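Local coordinates for Rnh (Ribonuclease H) (Chlorobaculum tepidum, PDB 3H08), which probably cleaves the RNA strand of RNA-DNA hybrids endonucleolytically, using magnesium, as a monomeric ribonuclease H, at residues A[70-73]-A[74-78]. The protein carries 3 engineered substitutions. Sequence-based numbering, arbitrary orientation.
Sequences DSAY and LVNAM
Ser71 is the N-cap of helix 72-79, and its hydroxyl reaches forward to the first turn: OG accepts from Leu74 N at 3.0 Å, a nearly straight bond (168°). With OG anti to the backbone N (chi1 176°), the oxygen swings in beside the serine's own carbonyl carbon. The same OG is hydrogen-bonded to Glu48, a predicted magnesium ligand, which ties the cap to the metal site. Asp70, the residue before, is also a predicted ligand, and a bound magnesium ion lies about 4 Å from the Ser71 side chain. Replacing the serine with alanine removes OG, and Leu74 N would probably lose its capping acceptor and Glu48 a hydrogen-bond partner.

In the backbone, Val75 N donates to Ser71 O at 2.9 Å and Asn76 N to Ala72 O at 2.8 Å, while the next bond of the turn, Ala77 N to Tyr73 O, is weak at 3.4 Å.

Side chains close in around these carbonyls by van der Waals contact. Val75 lays CG2 3.3 Å from Ser71 O, and Asn76 brings CG to 3.2 Å from Ala72 O, though its ND2 makes no hydrogen bond to that oxygen.

In the RNase H fold this turn follows strand 64-69. Leu74 packs against Leu49 and Ala52 of helix 44-57, Ile108 of helix 102-114 and Phe119 of strand 116-121, while Tyr73 meets Trp105 edge-to-face and Ala77 touches Trp86 of helix 82-88.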
ATOM      1  N   ASP A  70      -6.415  -2.312   4.439  1.00 24.87           N
ATOM      2  CA  ASP A  70      -6.701  -3.121   5.656  1.00 25.15           C
ATOM      3  C   ASP A  70      -5.476  -3.237   6.551  1.00 24.21           C
ATOM      4  O   ASP A  70      -5.552  -3.836   7.622  1.00 25.49           O
ATOM      5  CB  ASP A  70      -7.188  -4.519   5.296  1.00 25.81           C
ATOM      6  CG  ASP A  70      -7.571  -5.338   6.498  1.00 28.59           C
ATOM      7  OD1 ASP A  70      -8.414  -4.869   7.303  1.00 36.27           O
ATOM      8  OD2 ASP A  70      -7.041  -6.456   6.635  1.00 33.31           O
ATOM      9  N   SER A  71      -4.360  -2.606   6.148  1.00 22.58           N
ATOM     10  CA  SER A  71      -3.101  -2.767   6.864  1.00 22.13           C
ATOM     11  C   SER A  71      -2.957  -1.808   8.029  1.00 21.84           C
ATOM     12  O   SER A  71      -2.710  -0.607   7.842  1.00 20.70           O
ATOM     13  CB  SER A  71      -1.917  -2.615   5.919  1.00 21.34           C
ATOM     14  OG  SER A  71      -0.672  -2.665   6.581  1.00 21.50           O
ATOM     15  N   ALA A  72      -3.078  -2.337   9.245  1.00 22.04           N
ATOM     16  CA  ALA A  72      -2.815  -1.535  10.431  1.00 22.94           C
ATOM     17  C   ALA A  72      -1.354  -1.087  10.466  1.00 22.49           C
ATOM     18  O   ALA A  72      -1.060   0.027  10.850  1.00 24.14           O
ATOM     19  CB  ALA A  72      -3.149  -2.299  11.653  1.00 23.08           C
ATOM     20  N   TYR A  73      -0.459  -1.966  10.019  1.00 21.77           N
ATOM     21  CA  TYR A  73       0.970  -1.680   9.929  1.00 22.47           C
ATOM     22  C   TYR A  73       1.211  -0.398   9.182  1.00 23.00           C
ATOM     23  O   TYR A  73       1.885   0.492   9.658  1.00 24.49           O
ATOM     24  CB  TYR A  73       1.656  -2.870   9.243  1.00 22.71           C
ATOM     25  CG  TYR A  73       3.154  -2.766   9.101  1.00 22.82           C
ATOM     26  CD1 TYR A  73       3.982  -2.652  10.219  1.00 24.10           C
ATOM     27  CD2 TYR A  73       3.763  -2.819   7.843  1.00 21.07           C
ATOM     28  CE1 TYR A  73       5.380  -2.568  10.075  1.00 24.26           C
ATOM     29  CE2 TYR A  73       5.128  -2.789   7.712  1.00 21.78           C
ATOM     30  CZ  TYR A  73       5.932  -2.656   8.805  1.00 23.39           C
ATOM     31  OH  TYR A  73       7.303  -2.597   8.635  1.00 24.12           O
ATOM     32  N   LEU A  74       0.631  -0.303   7.996  1.00 21.88           N
ATOM     33  CA  LEU A  74       0.739   0.904   7.217  1.00 22.39           C
ATOM     34  C   LEU A  74       0.028   2.076   7.843  1.00 22.42           C
ATOM     35  O   LEU A  74       0.592   3.178   8.011  1.00 23.58           O
ATOM     36  CB  LEU A  74       0.186   0.663   5.817  1.00 22.51           C
ATOM     37  CG  LEU A  74       0.085   1.862   4.864  1.00 23.96           C
ATOM     38  CD1 LEU A  74       1.475   2.440   4.559  1.00 25.55           C
ATOM     39  CD2 LEU A  74      -0.646   1.485   3.626  1.00 24.04           C
ATOM     40  N   VAL A  75      -1.250   1.892   8.113  1.00 22.71           N
ATOM     41  CA  VAL A  75      -2.069   3.036   8.483  1.00 22.77           C
ATOM     42  C   VAL A  75      -1.652   3.620   9.842  1.00 22.97           C
ATOM     43  O   VAL A  75      -1.567   4.830  10.007  1.00 23.77           O
ATOM     44  CB  VAL A  75      -3.583   2.687   8.451  1.00 22.60           C
ATOM     45  CG1 VAL A  75      -4.404   3.866   8.979  1.00 24.34           C
ATOM     46  CG2 VAL A  75      -3.997   2.286   7.094  1.00 23.02           C
ATOM     47  N   ASN A  76      -1.315   2.766  10.792  1.00 23.14           N
ATOM     48  CA  ASN A  76      -0.834   3.262  12.084  1.00 23.79           C
ATOM     49  C   ASN A  76       0.466   4.045  11.937  1.00 23.67           C
ATOM     50  O   ASN A  76       0.652   5.069  12.575  1.00 25.26           O
ATOM     51  CB  ASN A  76      -0.641   2.132  13.063  1.00 24.34           C
ATOM     52  CG  ASN A  76      -1.953   1.537  13.515  1.00 25.08           C
ATOM     53  OD1 ASN A  76      -3.015   2.151  13.358  1.00 27.74           O
ATOM     54  ND2 ASN A  76      -1.893   0.347  14.081  1.00 26.92           N
ATOM     55  N   ALA A  77       1.387   3.577  11.089  1.00 24.18           N
ATOM     56  CA  ALA A  77       2.659   4.268  10.947  1.00 23.69           C
ATOM     57  C   ALA A  77       2.429   5.668  10.430  1.00 23.68           C
ATOM     58  O   ALA A  77       3.133   6.588  10.776  1.00 24.15           O
ATOM     59  CB  ALA A  77       3.567   3.537  10.005  1.00 24.39           C
ATOM     60  N   MET A  78       1.465   5.810   9.540  1.00 23.06           N
ATOM     61  CA  MET A  78       1.235   7.110   8.928  1.00 23.36           C
ATOM     62  C   MET A  78       0.397   8.013   9.824  1.00 23.65           C
ATOM     63  O   MET A  78       0.606   9.233   9.848  1.00 25.56           O
ATOM     64  CB  MET A  78       0.503   6.939   7.589  1.00 23.25           C
ATOM     65  CG  MET A  78       1.176   5.994   6.600  1.00 23.25           C
ATOM     66  SD  MET A  78       2.914   6.443   6.342  1.00 25.22           S
ATOM     67  CE  MET A  78       2.825   8.078   5.647  1.00 24.35           C
TER